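Local coordinates for SVP1-like protein 2 (Kluyveromyces lactis, PDB 4V16) that probably binds phosphatidylinositol 3,5-bisphosphate through a seven-bladed beta-propeller and so associates with membranes, as a PROPPIN linked to protein transport, at residues A[228-233]-A[239-244]; A[246-251]-A[294-299]; A[274-279]-A[320-325]. All coordinates share one frame; numbering follows the deposited sequence.

Contact 1. Residues A[228-233]-A[239-244]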
ATOM      1  N   ILE A 228      -4.934   1.252  10.102  1.00 28.70           N
ATOM      2  CA  ILE A 228      -4.750   0.010   9.360  1.00 27.86           C
ATOM      3  C   ILE A 228      -4.301   0.260   7.926  1.00 30.28           C
ATOM      4  O   ILE A 228      -3.426  -0.442   7.416  1.00 38.02           O
ATOM      5  CB  ILE A 228      -6.047  -0.821   9.331  1.00 29.09           C
ATOM      6  CG1 ILE A 228      -6.605  -1.002  10.747  1.00 29.13           C
ATOM      7  CG2 ILE A 228      -5.804  -2.174   8.673  1.00 30.12           C
ATOM      8  CD1 ILE A 228      -5.641  -1.647  11.720  1.00 26.12           C
ATOM      9  N   ASP A 229      -4.908   1.243   7.267  1.00 28.19           N
ATOM     10  CA  ASP A 229      -4.516   1.572   5.901  1.00 32.01           C
ATOM     11  C   ASP A 229      -4.964   2.965   5.464  1.00 30.75           C
ATOM     12  O   ASP A 229      -5.950   3.505   5.969  1.00 28.19           O
ATOM     13  CB  ASP A 229      -5.077   0.531   4.926  1.00 34.60           C
ATOM     14  CG  ASP A 229      -4.402   0.580   3.566  1.00 30.61           C
ATOM     15  OD1 ASP A 229      -3.197   0.902   3.506  1.00 33.09           O
ATOM     16  OD2 ASP A 229      -5.076   0.291   2.556  1.00 29.30           O
ATOM     17  N   MET A 230      -4.212   3.532   4.523  1.00 32.89           N
ATOM     18  CA  MET A 230      -4.559   4.785   3.860  1.00 25.06           C
ATOM     19  C   MET A 230      -4.507   4.587   2.353  1.00 29.68           C
ATOM     20  O   MET A 230      -3.817   3.695   1.862  1.00 30.94           O
ATOM     21  CB  MET A 230      -3.600   5.906   4.251  1.00 31.55           C
ATOM     22  CG  MET A 230      -3.682   6.355   5.690  1.00 38.01           C
ATOM     23  SD  MET A 230      -2.385   7.554   6.042  1.00 50.61           S
ATOM     24  CE  MET A 230      -2.995   8.254   7.568  1.00 47.00           C
ATOM     25  N   ARG A 231      -5.222   5.428   1.614  1.00 36.21           N
ATOM     26  CA  ARG A 231      -5.158   5.377   0.160  1.00 29.10           C
ATOM     27  C   ARG A 231      -5.748   6.629  -0.478  1.00 25.74           C
ATOM     28  O   ARG A 231      -6.868   7.032  -0.162  1.00 25.99           O
ATOM     29  CB  ARG A 231      -5.885   4.136  -0.358  1.00 27.29           C
ATOM     30  CG  ARG A 231      -5.338   3.608  -1.665  1.00 28.51           C
ATOM     31  CD  ARG A 231      -3.956   2.973  -1.493  1.00 35.75           C
ATOM     32  NE  ARG A 231      -4.031   1.593  -1.019  1.00 31.97           N
ATOM     33  CZ  ARG A 231      -2.971   0.833  -0.755  1.00 33.90           C
ATOM     34  NH1 ARG A 231      -1.745   1.314  -0.910  1.00 39.40           N
ATOM     35  NH2 ARG A 231      -3.137  -0.411  -0.331  1.00 40.06           N
ATOM     36  N   TRP A 232      -4.981   7.239  -1.377  1.00 26.73           N
ATOM     37  CA  TRP A 232      -5.428   8.420  -2.108  1.00 24.33           C
ATOM     38  C   TRP A 232      -6.402   8.049  -3.218  1.00 27.49           C
ATOM     39  O   TRP A 232      -6.280   6.992  -3.839  1.00 27.73           O
ATOM     40  CB  TRP A 232      -4.235   9.159  -2.715  1.00 26.23           C
ATOM     41  CG  TRP A 232      -3.309   9.774  -1.714  1.00 31.27           C
ATOM     42  CD1 TRP A 232      -2.295   9.153  -1.044  1.00 31.28           C
ATOM     43  CD2 TRP A 232      -3.297  11.139  -1.282  1.00 32.25           C
ATOM     44  NE1 TRP A 232      -1.657  10.046  -0.217  1.00 31.68           N
ATOM     45  CE2 TRP A 232      -2.254  11.273  -0.345  1.00 31.77           C
ATOM     46  CE3 TRP A 232      -4.072  12.261  -1.593  1.00 30.85           C
ATOM     47  CZ2 TRP A 232      -1.966  12.481   0.284  1.00 31.50           C
ATOM     48  CZ3 TRP A 232      -3.785  13.459  -0.968  1.00 34.93           C
ATOM     49  CH2 TRP A 232      -2.740  13.560  -0.041  1.00 34.02           C
ATOM     50  N   SER A 233      -7.363   8.930  -3.476  1.00 27.86           N
ATOM     51  CA  SER A 233      -8.264   8.746  -4.605  1.00 29.66           C
ATOM     52  C   SER A 233      -7.461   8.907  -5.894  1.00 30.83           C
ATOM     53  O   SER A 233      -6.368   9.474  -5.875  1.00 32.89           O
ATOM     54  CB  SER A 233      -9.424   9.741  -4.547  1.00 31.53           C
ATOM     55  OG  SER A 233      -8.950  11.075  -4.496  1.00 36.23           O
ATOM     56  N   LEU A 239      -8.591  11.364   0.497  1.00 34.02           N
ATOM     57  CA  LEU A 239      -7.774  10.382   1.197  1.00 29.20           C
ATOM     58  C   LEU A 239      -8.652   9.498   2.081  1.00 28.96           C
ATOM     59  O   LEU A 239      -9.286   9.981   3.020  1.00 26.53           O
ATOM     60  CB  LEU A 239      -6.707  11.086   2.039  1.00 29.37           C
ATOM     61  CG  LEU A 239      -5.728  10.195   2.804  1.00 24.85           C
ATOM     62  CD1 LEU A 239      -4.816   9.446   1.845  1.00 26.90           C
ATOM     63  CD2 LEU A 239      -4.917  11.022   3.790  1.00 35.06           C
ATOM     64  N   ALA A 240      -8.690   8.204   1.770  1.00 30.61           N
ATOM     65  CA  ALA A 240      -9.439   7.238   2.570  1.00 29.27           C
ATOM     66  C   ALA A 240      -8.576   6.702   3.709  1.00 26.08           C
ATOM     67  O   ALA A 240      -7.374   6.504   3.540  1.00 29.34           O
ATOM     68  CB  ALA A 240      -9.933   6.099   1.697  1.00 25.92           C
ATOM     69  N   VAL A 241      -9.194   6.472   4.864  1.00 24.19           N
ATOM     70  CA  VAL A 241      -8.481   5.991   6.044  1.00 27.85           C
ATOM     71  C   VAL A 241      -9.334   5.001   6.830  1.00 26.21           C
ATOM     72  O   VAL A 241     -10.538   5.199   6.984  1.00 28.94           O
ATOM     73  CB  VAL A 241      -8.085   7.156   6.979  1.00 31.55           C
ATOM     74  CG1 VAL A 241      -7.294   6.647   8.178  1.00 26.66           C
ATOM     75  CG2 VAL A 241      -7.285   8.206   6.220  1.00 27.97           C
ATOM     76  N   VAL A 242      -8.698   3.943   7.330  1.00 27.43           N
ATOM     77  CA  VAL A 242      -9.367   2.965   8.186  1.00 25.29           C
ATOM     78  C   VAL A 242      -8.542   2.724   9.450  1.00 27.99           C
ATOM     79  O   VAL A 242      -7.340   2.461   9.377  1.00 28.03           O
ATOM     80  CB  VAL A 242      -9.593   1.627   7.453  1.00 21.71           C
ATOM     81  CG1 VAL A 242     -10.198   0.592   8.391  1.00 25.18           C
ATOM     82  CG2 VAL A 242     -10.496   1.829   6.240  1.00 26.18           C
ATOM     83  N   SER A 243      -9.198   2.811  10.603  1.00 32.94           N
ATOM     84  CA  SER A 243      -8.541   2.620  11.892  1.00 31.54           C
ATOM     85  C   SER A 243      -8.879   1.256  12.479  1.00 31.54           C
ATOM     86  O   SER A 243      -9.728   0.541  11.949  1.00 29.73           O
ATOM     87  CB  SER A 243      -8.957   3.718  12.868  1.00 34.26           C
ATOM     88  OG  SER A 243     -10.365   3.730  13.034  1.00 35.43           O
ATOM     89  N   ASP A 244      -8.221   0.901  13.580  1.00 38.26           N
ATOM     90  CA  ASP A 244      -8.521  -0.351  14.265  1.00 35.12           C
ATOM     91  C   ASP A 244      -9.846  -0.231  15.022  1.00 34.10           C
ATOM     92  O   ASP A 244     -10.348  -1.212  15.567  1.00 37.04           O
ATOM     93  CB  ASP A 244      -7.379  -0.747  15.210  1.00 35.07           C
ATOM     94  CG  ASP A 244      -7.202   0.218  16.370  1.00 41.01           C
ATOM     95  OD1 ASP A 244      -7.837   1.291  16.371  1.00 43.49           O
ATOM     96  OD2 ASP A 244      -6.410  -0.098  17.283  1.00 41.11           O
TER

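Contact 2. Residues A[246-251]-A[294-299]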
ATOM      1  N   TRP A 246     -12.174   0.390  13.215  1.00 35.59           N
ATOM      2  CA  TRP A 246     -12.914  -0.144  12.077  1.00 32.04           C
ATOM      3  C   TRP A 246     -13.979   0.843  11.624  1.00 30.86           C
ATOM      4  O   TRP A 246     -15.133   0.488  11.385  1.00 32.97           O
ATOM      5  CB  TRP A 246     -13.516  -1.507  12.415  1.00 31.42           C
ATOM      6  CG  TRP A 246     -12.460  -2.447  12.866  1.00 34.28           C
ATOM      7  CD1 TRP A 246     -12.363  -3.059  14.078  1.00 33.75           C
ATOM      8  CD2 TRP A 246     -11.317  -2.860  12.112  1.00 35.24           C
ATOM      9  NE1 TRP A 246     -11.233  -3.839  14.124  1.00 35.56           N
ATOM     10  CE2 TRP A 246     -10.573  -3.733  12.927  1.00 36.28           C
ATOM     11  CE3 TRP A 246     -10.850  -2.579  10.823  1.00 33.90           C
ATOM     12  CZ2 TRP A 246      -9.392  -4.331  12.496  1.00 40.08           C
ATOM     13  CZ3 TRP A 246      -9.677  -3.173  10.398  1.00 34.78           C
ATOM     14  CH2 TRP A 246      -8.961  -4.039  11.232  1.00 36.90           C
ATOM     15  N   THR A 247     -13.551   2.096  11.513  1.00 33.73           N
ATOM     16  CA  THR A 247     -14.335   3.152  10.896  1.00 30.89           C
ATOM     17  C   THR A 247     -13.615   3.612   9.633  1.00 31.40           C
ATOM     18  O   THR A 247     -12.416   3.899   9.666  1.00 27.78           O
ATOM     19  CB  THR A 247     -14.534   4.348  11.849  1.00 33.37           C
ATOM     20  OG1 THR A 247     -15.159   3.904  13.060  1.00 34.14           O
ATOM     21  CG2 THR A 247     -15.395   5.424  11.198  1.00 29.45           C
ATOM     22  N   LEU A 248     -14.342   3.664   8.521  1.00 30.44           N
ATOM     23  CA  LEU A 248     -13.798   4.173   7.268  1.00 25.40           C
ATOM     24  C   LEU A 248     -13.980   5.686   7.197  1.00 25.88           C
ATOM     25  O   LEU A 248     -15.107   6.182   7.217  1.00 28.23           O
ATOM     26  CB  LEU A 248     -14.474   3.495   6.073  1.00 28.35           C
ATOM     27  CG  LEU A 248     -14.127   4.029   4.677  1.00 29.87           C
ATOM     28  CD1 LEU A 248     -12.640   3.905   4.398  1.00 25.44           C
ATOM     29  CD2 LEU A 248     -14.936   3.296   3.615  1.00 25.61           C
ATOM     30  N   HIS A 249     -12.866   6.410   7.127  1.00 30.36           N
ATOM     31  CA  HIS A 249     -12.881   7.865   6.991  1.00 30.64           C
ATOM     32  C   HIS A 249     -12.538   8.287   5.568  1.00 32.83           C
ATOM     33  O   HIS A 249     -11.873   7.553   4.837  1.00 35.74           O
ATOM     34  CB  HIS A 249     -11.887   8.512   7.957  1.00 31.54           C
ATOM     35  CG  HIS A 249     -12.156   8.212   9.398  1.00 34.10           C
ATOM     36  ND1 HIS A 249     -12.937   9.021  10.193  1.00 36.28           N
ATOM     37  CD2 HIS A 249     -11.737   7.196  10.189  1.00 31.86           C
ATOM     38  CE1 HIS A 249     -12.994   8.513  11.412  1.00 38.05           C
ATOM     39  NE2 HIS A 249     -12.274   7.407  11.436  1.00 41.33           N
ATOM     40  N   VAL A 250     -12.994   9.475   5.183  1.00 35.99           N
ATOM     41  CA  VAL A 250     -12.609  10.077   3.912  1.00 31.69           C
ATOM     42  C   VAL A 250     -12.370  11.568   4.125  1.00 30.11           C
ATOM     43  O   VAL A 250     -13.252  12.278   4.603  1.00 32.04           O
ATOM     44  CB  VAL A 250     -13.681   9.871   2.829  1.00 28.66           C
ATOM     45  CG1 VAL A 250     -13.209  10.440   1.499  1.00 28.01           C
ATOM     46  CG2 VAL A 250     -14.015   8.392   2.687  1.00 28.95           C
ATOM     47  N   PHE A 251     -11.172  12.030   3.777  1.00 30.15           N
ATOM     48  CA  PHE A 251     -10.795  13.426   3.963  1.00 31.15           C
ATOM     49  C   PHE A 251     -10.654  14.129   2.616  1.00 31.87           C
ATOM     50  O   PHE A 251     -10.100  13.562   1.675  1.00 34.65           O
ATOM     51  CB  PHE A 251      -9.485  13.523   4.747  1.00 29.20           C
ATOM     52  CG  PHE A 251      -9.522  12.826   6.079  1.00 31.40           C
ATOM     53  CD1 PHE A 251      -9.945  13.494   7.217  1.00 34.91           C
ATOM     54  CD2 PHE A 251      -9.129  11.503   6.196  1.00 31.21           C
ATOM     55  CE1 PHE A 251      -9.978  12.854   8.446  1.00 30.80           C
ATOM     56  CE2 PHE A 251      -9.160  10.859   7.421  1.00 28.78           C
ATOM     57  CZ  PHE A 251      -9.584  11.536   8.546  1.00 27.26           C
ATOM     58  N   LEU A 294     -14.806   2.884  -3.636  1.00 32.91           N
ATOM     59  CA  LEU A 294     -13.742   2.201  -2.905  1.00 30.83           C
ATOM     60  C   LEU A 294     -14.021   0.712  -2.796  1.00 31.48           C
ATOM     61  O   LEU A 294     -15.166   0.272  -2.919  1.00 29.59           O
ATOM     62  CB  LEU A 294     -13.578   2.772  -1.495  1.00 27.02           C
ATOM     63  CG  LEU A 294     -13.054   4.198  -1.336  1.00 33.19           C
ATOM     64  CD1 LEU A 294     -14.153   5.215  -1.599  1.00 46.40           C
ATOM     65  CD2 LEU A 294     -12.476   4.383   0.057  1.00 33.46           C
ATOM     66  N   VAL A 295     -12.965  -0.056  -2.548  1.00 29.72           N
ATOM     67  CA  VAL A 295     -13.098  -1.467  -2.221  1.00 27.36           C
ATOM     68  C   VAL A 295     -12.205  -1.805  -1.029  1.00 28.49           C
ATOM     69  O   VAL A 295     -11.001  -1.548  -1.055  1.00 28.83           O
ATOM     70  CB  VAL A 295     -12.738  -2.373  -3.415  1.00 28.16           C
ATOM     71  CG1 VAL A 295     -12.744  -3.841  -3.001  1.00 29.41           C
ATOM     72  CG2 VAL A 295     -13.711  -2.151  -4.560  1.00 34.72           C
ATOM     73  N   ILE A 296     -12.808  -2.374   0.013  1.00 27.40           N
ATOM     74  CA  ILE A 296     -12.067  -2.851   1.177  1.00 29.98           C
ATOM     75  C   ILE A 296     -11.930  -4.366   1.098  1.00 30.14           C
ATOM     76  O   ILE A 296     -12.932  -5.079   1.091  1.00 35.52           O
ATOM     77  CB  ILE A 296     -12.762  -2.478   2.503  1.00 30.61           C
ATOM     78  CG1 ILE A 296     -13.057  -0.977   2.567  1.00 28.01           C
ATOM     79  CG2 ILE A 296     -11.907  -2.902   3.693  1.00 31.71           C
ATOM     80  CD1 ILE A 296     -11.829  -0.091   2.494  1.00 34.52           C
ATOM     81  N   VAL A 297     -10.693  -4.850   1.037  1.00 26.25           N
ATOM     82  CA  VAL A 297     -10.430  -6.285   0.974  1.00 31.00           C
ATOM     83  C   VAL A 297     -10.112  -6.838   2.360  1.00 29.84           C
ATOM     84  O   VAL A 297      -9.223  -6.334   3.046  1.00 32.70           O
ATOM     85  CB  VAL A 297      -9.267  -6.598   0.016  1.00 29.72           C
ATOM     86  CG1 VAL A 297      -8.851  -8.061   0.125  1.00 27.94           C
ATOM     87  CG2 VAL A 297      -9.662  -6.262  -1.415  1.00 31.03           C
ATOM     88  N   TRP A 298     -10.843  -7.876   2.758  1.00 30.11           N
ATOM     89  CA  TRP A 298     -10.648  -8.513   4.056  1.00 33.01           C
ATOM     90  C   TRP A 298      -9.950  -9.863   3.884  1.00 33.32           C
ATOM     91  O   TRP A 298     -10.556 -10.808   3.382  1.00 31.77           O
ATOM     92  CB  TRP A 298     -11.987  -8.701   4.767  1.00 37.43           C
ATOM     93  CG  TRP A 298     -12.745  -7.425   4.980  1.00 34.89           C
ATOM     94  CD1 TRP A 298     -13.758  -6.938   4.209  1.00 33.39           C
ATOM     95  CD2 TRP A 298     -12.551  -6.475   6.036  1.00 30.64           C
ATOM     96  NE1 TRP A 298     -14.209  -5.743   4.718  1.00 30.03           N
ATOM     97  CE2 TRP A 298     -13.484  -5.437   5.839  1.00 32.05           C
ATOM     98  CE3 TRP A 298     -11.680  -6.401   7.128  1.00 26.01           C
ATOM     99  CZ2 TRP A 298     -13.573  -4.339   6.693  1.00 30.88           C
ATOM    100  CZ3 TRP A 298     -11.768  -5.308   7.975  1.00 31.84           C
ATOM    101  CH2 TRP A 298     -12.707  -4.292   7.751  1.00 31.34           C
ATOM    102  N   PRO A 299      -8.674  -9.963   4.299  1.00 34.48           N
ATOM    103  CA  PRO A 299      -7.908 -11.192   4.041  1.00 32.31           C
ATOM    104  C   PRO A 299      -8.448 -12.435   4.751  1.00 38.40           C
ATOM    105  O   PRO A 299      -8.665 -13.453   4.094  1.00 38.99           O
ATOM    106  CB  PRO A 299      -6.505 -10.850   4.556  1.00 30.23           C
ATOM    107  CG  PRO A 299      -6.702  -9.743   5.525  1.00 30.95           C
ATOM    108  CD  PRO A 299      -7.870  -8.957   5.018  1.00 32.36           C
TER

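Contact 3. Residues A[274-279]-A[320-325]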
ATOM      1  N   LYS A 274     -19.065   2.987   9.916  1.00 28.30           N
ATOM      2  CA  LYS A 274     -18.726   1.857  10.772  1.00 27.63           C
ATOM      3  C   LYS A 274     -18.697   0.578   9.948  1.00 28.67           C
ATOM      4  O   LYS A 274     -19.743   0.057   9.561  1.00 30.40           O
ATOM      5  CB  LYS A 274     -19.727   1.730  11.922  1.00 24.76           C
ATOM      6  CG  LYS A 274     -19.680   2.888  12.905  1.00 29.50           C
ATOM      7  CD  LYS A 274     -20.876   2.881  13.841  1.00 28.97           C
ATOM      8  CE  LYS A 274     -20.748   3.955  14.911  1.00 37.69           C
ATOM      9  NZ  LYS A 274     -20.633   5.323  14.331  1.00 42.48           N
ATOM     10  N   LEU A 275     -17.495   0.082   9.675  1.00 30.30           N
ATOM     11  CA  LEU A 275     -17.325  -1.111   8.854  1.00 30.28           C
ATOM     12  C   LEU A 275     -17.880  -2.347   9.551  1.00 28.79           C
ATOM     13  O   LEU A 275     -17.930  -2.408  10.780  1.00 35.90           O
ATOM     14  CB  LEU A 275     -15.847  -1.318   8.519  1.00 29.02           C
ATOM     15  CG  LEU A 275     -15.200  -0.222   7.670  1.00 25.94           C
ATOM     16  CD1 LEU A 275     -13.691  -0.411   7.613  1.00 26.72           C
ATOM     17  CD2 LEU A 275     -15.792  -0.209   6.269  1.00 26.72           C
ATOM     18  N   LYS A 276     -18.300  -3.324   8.755  1.00 31.15           N
ATOM     19  CA  LYS A 276     -18.807  -4.585   9.283  1.00 33.43           C
ATOM     20  C   LYS A 276     -17.663  -5.577   9.472  1.00 33.59           C
ATOM     21  O   LYS A 276     -17.183  -6.173   8.506  1.00 37.72           O
ATOM     22  CB  LYS A 276     -19.867  -5.168   8.349  1.00 33.83           C
ATOM     23  CG  LYS A 276     -20.970  -4.190   7.987  1.00 37.85           C
ATOM     24  CD  LYS A 276     -22.147  -4.895   7.334  1.00 45.57           C
ATOM     25  CE  LYS A 276     -23.249  -3.915   6.974  1.00 52.51           C
ATOM     26  NZ  LYS A 276     -24.506  -4.604   6.577  1.00 53.95           N
ATOM     27  N   VAL A 277     -17.234  -5.744  10.719  1.00 37.81           N
ATOM     28  CA  VAL A 277     -16.116  -6.623  11.048  1.00 44.52           C
ATOM     29  C   VAL A 277     -16.522  -7.717  12.030  1.00 51.27           C
ATOM     30  O   VAL A 277     -17.371  -7.507  12.897  1.00 53.14           O
ATOM     31  CB  VAL A 277     -14.937  -5.832  11.655  1.00 44.57           C
ATOM     32  CG1 VAL A 277     -14.386  -4.843  10.642  1.00 42.37           C
ATOM     33  CG2 VAL A 277     -15.364  -5.114  12.932  1.00 45.09           C
ATOM     34  N   SER A 278     -15.907  -8.886  11.879  1.00 54.39           N
ATOM     35  CA  SER A 278     -16.061  -9.971  12.836  1.00 55.28           C
ATOM     36  C   SER A 278     -14.880  -9.934  13.797  1.00 60.83           C
ATOM     37  O   SER A 278     -14.060  -9.016  13.740  1.00 59.63           O
ATOM     38  CB  SER A 278     -16.142 -11.324  12.127  1.00 55.43           C
ATOM     39  OG  SER A 278     -14.866 -11.743  11.677  1.00 65.05           O
ATOM     40  N   LYS A 279     -14.787 -10.931  14.669  1.00 70.09           N
ATOM     41  CA  LYS A 279     -13.726 -10.970  15.671  1.00 65.76           C
ATOM     42  C   LYS A 279     -12.372 -11.294  15.044  1.00 60.63           C
ATOM     43  O   LYS A 279     -11.346 -10.743  15.444  1.00 61.78           O
ATOM     44  CB  LYS A 279     -14.063 -11.985  16.752  1.00 55.52           C
ATOM     45  N   LEU A 320     -21.245   7.778   2.747  1.00 34.25           N
ATOM     46  CA  LEU A 320     -20.795   6.489   2.231  1.00 28.08           C
ATOM     47  C   LEU A 320     -21.917   5.456   2.234  1.00 28.77           C
ATOM     48  O   LEU A 320     -22.772   5.452   3.121  1.00 31.86           O
ATOM     49  CB  LEU A 320     -19.618   5.971   3.058  1.00 29.08           C
ATOM     50  CG  LEU A 320     -18.254   6.594   2.763  1.00 31.97           C
ATOM     51  CD1 LEU A 320     -17.282   6.290   3.891  1.00 29.27           C
ATOM     52  CD2 LEU A 320     -17.715   6.081   1.437  1.00 30.67           C
ATOM     53  N   GLN A 321     -21.897   4.576   1.238  1.00 29.41           N
ATOM     54  CA  GLN A 321     -22.898   3.526   1.109  1.00 33.71           C
ATOM     55  C   GLN A 321     -22.242   2.207   0.714  1.00 39.27           C
ATOM     56  O   GLN A 321     -21.501   2.144  -0.268  1.00 37.53           O
ATOM     57  CB  GLN A 321     -23.951   3.920   0.073  1.00 36.15           C
ATOM     58  CG  GLN A 321     -25.166   3.006   0.036  1.00 46.17           C
ATOM     59  CD  GLN A 321     -26.085   3.305  -1.134  1.00 61.32           C
ATOM     60  OE1 GLN A 321     -25.711   4.013  -2.071  1.00 55.08           O
ATOM     61  NE2 GLN A 321     -27.299   2.765  -1.085  1.00 71.83           N
ATOM     62  N   LEU A 322     -22.518   1.159   1.484  1.00 39.17           N
ATOM     63  CA  LEU A 322     -21.999  -0.173   1.193  1.00 30.19           C
ATOM     64  C   LEU A 322     -22.940  -0.898   0.239  1.00 37.94           C
ATOM     65  O   LEU A 322     -23.997  -1.378   0.645  1.00 41.72           O
ATOM     66  CB  LEU A 322     -21.824  -0.975   2.483  1.00 31.36           C
ATOM     67  CG  LEU A 322     -21.359  -2.426   2.333  1.00 38.47           C
ATOM     68  CD1 LEU A 322     -20.019  -2.501   1.619  1.00 42.48           C
ATOM     69  CD2 LEU A 322     -21.272  -3.102   3.692  1.00 37.55           C
ATOM     70  N   ASN A 323     -22.549  -0.974  -1.030  1.00 43.84           N
ATOM     71  CA  ASN A 323     -23.394  -1.571  -2.061  1.00 41.26           C
ATOM     72  C   ASN A 323     -23.344  -3.097  -2.080  1.00 37.56           C
ATOM     73  O   ASN A 323     -24.361  -3.755  -1.861  1.00 49.91           O
ATOM     74  CB  ASN A 323     -23.000  -1.034  -3.439  1.00 48.80           C
ATOM     75  CG  ASN A 323     -23.450   0.399  -3.660  1.00 53.06           C
ATOM     76  OD1 ASN A 323     -24.416   0.863  -3.049  1.00 47.72           O
ATOM     77  ND2 ASN A 323     -22.756   1.107  -4.545  1.00 47.08           N
ATOM     78  N   GLN A 324     -22.163  -3.652  -2.343  1.00 41.30           N
ATOM     79  CA  GLN A 324     -22.007  -5.097  -2.496  1.00 42.36           C
ATOM     80  C   GLN A 324     -20.975  -5.668  -1.529  1.00 39.87           C
ATOM     81  O   GLN A 324     -20.065  -4.969  -1.082  1.00 40.51           O
ATOM     82  CB  GLN A 324     -21.620  -5.430  -3.928  1.00 42.04           C
ATOM     83  N   ARG A 325     -21.143  -6.948  -1.214  1.00 39.37           N
ATOM     84  CA  ARG A 325     -20.212  -7.688  -0.372  1.00 36.98           C
ATOM     85  C   ARG A 325     -19.906  -9.019  -1.052  1.00 40.42           C
ATOM     86  O   ARG A 325     -20.768  -9.896  -1.131  1.00 45.50           O
ATOM     87  CB  ARG A 325     -20.800  -7.904   1.023  1.00 35.50           C
ATOM     88  CG  ARG A 325     -19.859  -8.589   1.999  1.00 41.91           C
ATOM     89  CD  ARG A 325     -20.446  -8.642   3.400  1.00 48.79           C
ATOM     90  NE  ARG A 325     -19.428  -8.467   4.436  1.00 48.40           N
ATOM     91  CZ  ARG A 325     -19.137  -7.312   5.031  1.00 49.11           C
ATOM     92  NH1 ARG A 325     -19.782  -6.198   4.704  1.00 56.98           N
ATOM     93  NH2 ARG A 325     -18.193  -7.267   5.962  1.00 44.12           N
TER

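Contact 1. Residues A[228-233]-A[239-244]
With CG anti to the carbonyl carbon (chi1 -67°), the indole of Trp232 is set beside Leu239, whose own CG lies anti to the backbone N (chi1 -178°) and carries CD1 onto the ring. The two residues are a non-hydrogen-bonded pair of the antiparallel beta hairpin that forms the two inner strands of a propeller blade. Leu239 CD1 stands 3.7 Å from the centroid of the five-membered ring of Trp232, only 1° off its normal, a CH-pi contact over the face; the indole NE1 is bonded to Arg186 O. On the same face of the sheet Met230 and Val241 lie side by side, Met230 CG 4.1 Å from Val241 CG2. Asp229 and Arg231 turn to the opposite face. Arg231 NH2 sits 3.5 Å from Asp229 OD2 with no N-H aimed at the oxygen, so the link is one of charge alone. Both have firmer partners: Arg186 and Ile286 N hold the carboxylate, and Ile286 O takes Arg231 NE. Arg231 O accepts Ala240 N at 2.9 Å and also Trp288 NE1. At the other end Ile228 and Asp229 both face Val242, a classic beta bulge. Ile228 N donates to Val242 O at 2.8 Å, while Asp229 N reaches that same oxygen weakly, at 3.4 Å. Beyond the bulge, Ile228 crosses Asp244 at about a right angle, Ile228 CD1 lying 4.0 Å from Asp244 CB.

Contact 2. Residues A[246-251]-A[294-299]
The indole of Trp298 takes Trp246 CE3 at the edge of its six-membered ring, in the ring plane, while one of its faces is covered by Ile296 CG2 from its own strand, 3.5 Å above the plane and offset toward the rim. Two neighbouring blades of the beta-propeller meet here, strand 293-298 of the last blade packing against strand 247-252 and the turn before it without any hydrogen bond between the segments. The two indoles cross obliquely, their planes at 58° and the centroids of the six-membered rings 5.7 Å apart. The nearest atoms are Trp246 CZ3 and Trp298 CZ3, at 3.8 Å. Trp298 CG is anti to the carbonyl carbon (chi1 -58°), a torsion that, with chi2, brings the six-membered ring up to Trp246; its NE1 is hydrogen-bonded to Asp305, which probably limits the turning of the indole, and Val277 packs against it from the loop joining the blades. Further along, the contact becomes aliphatic and looser. Leu248 points between the blades, resting also on Val242 of its own sheet, whereas Leu294 reaches back to Ala240. His249, next after Leu248, turns to the other side of its sheet and touches Arg220, part of the Phe-Arg-Arg-Gly motif that in PROPPINs is known to serve phosphoinositide recognition, probably here too. Between the blades, Leu248 CD1 meets two methyl groups, Leu294 CD2 at 4.4 Å and Ile296 CD1 at 4.5 Å.

Contact 3. Residues A[274-279]-A[320-325]
Lys276 gives this surface contact its close part, through its backbone oxygen and the aliphatic run of its side chain, while its ammonium end lies toward the exposed side. Arg325 NH2 donates to Lys276 O at 2.9 Å, with the oxygen near the guanidinium plane at its edge; the N-H...O angle of only 125° makes the bond weak. Arg325 leaves its strand extended and bends at chi3 (-144°), bringing the guanidinium up to Lys276, where Arg325 NH2 also lies 3.6 Å from Lys276 CB and Arg325 NH1 3.8 Å from Lys276 CD. Leu322 CD2 sits in the guanidinium plane at its edge and also meets Lys276 CE, at 3.9 Å. A salt bridge from Arg325 NH1 to Asp305 is the stronger hold on the group and probably offsets the like charge of Arg301 close to NH2. Replacing Arg325 by an alanine would probably leave Asp305 without this charged mate and the carbonyl of Lys276 without this donor. On the loose side, Lys276 runs out extended past Leu322, and Lys276 NZ ends 5.3 Å from Arg325 NH1, too far for the two positive ends to touch. The segment 274-279 belongs to the connection that carries the chain from the outermost strand of one blade to the innermost of the next, and here it meets the outer strand of that next blade, a blade-to-blade junction of a beta-propeller.

Contact 1 lies within the sixth blade of the propeller; contacts 2 and 3 cross the seam to the seventh, farther from the centre. Contact 1 joins the first two strands of the sixth sheet; contact 2 begins on the third strand of that sheet and crosses to the second strand of the seventh; contact 3 links the loop between the sheets to the seventh's outermost strand. Centres of contacts 1 and 2 lie about 6 Å apart, of 2 and 3 about 8 Å, and of 1 and 3 about 15 Å. Contact 1 closes before the others open, whereas contacts 2 and 3 interleave along the chain: hairpin pairing builds the blade, and packing between sequence-distant segments closes the seam.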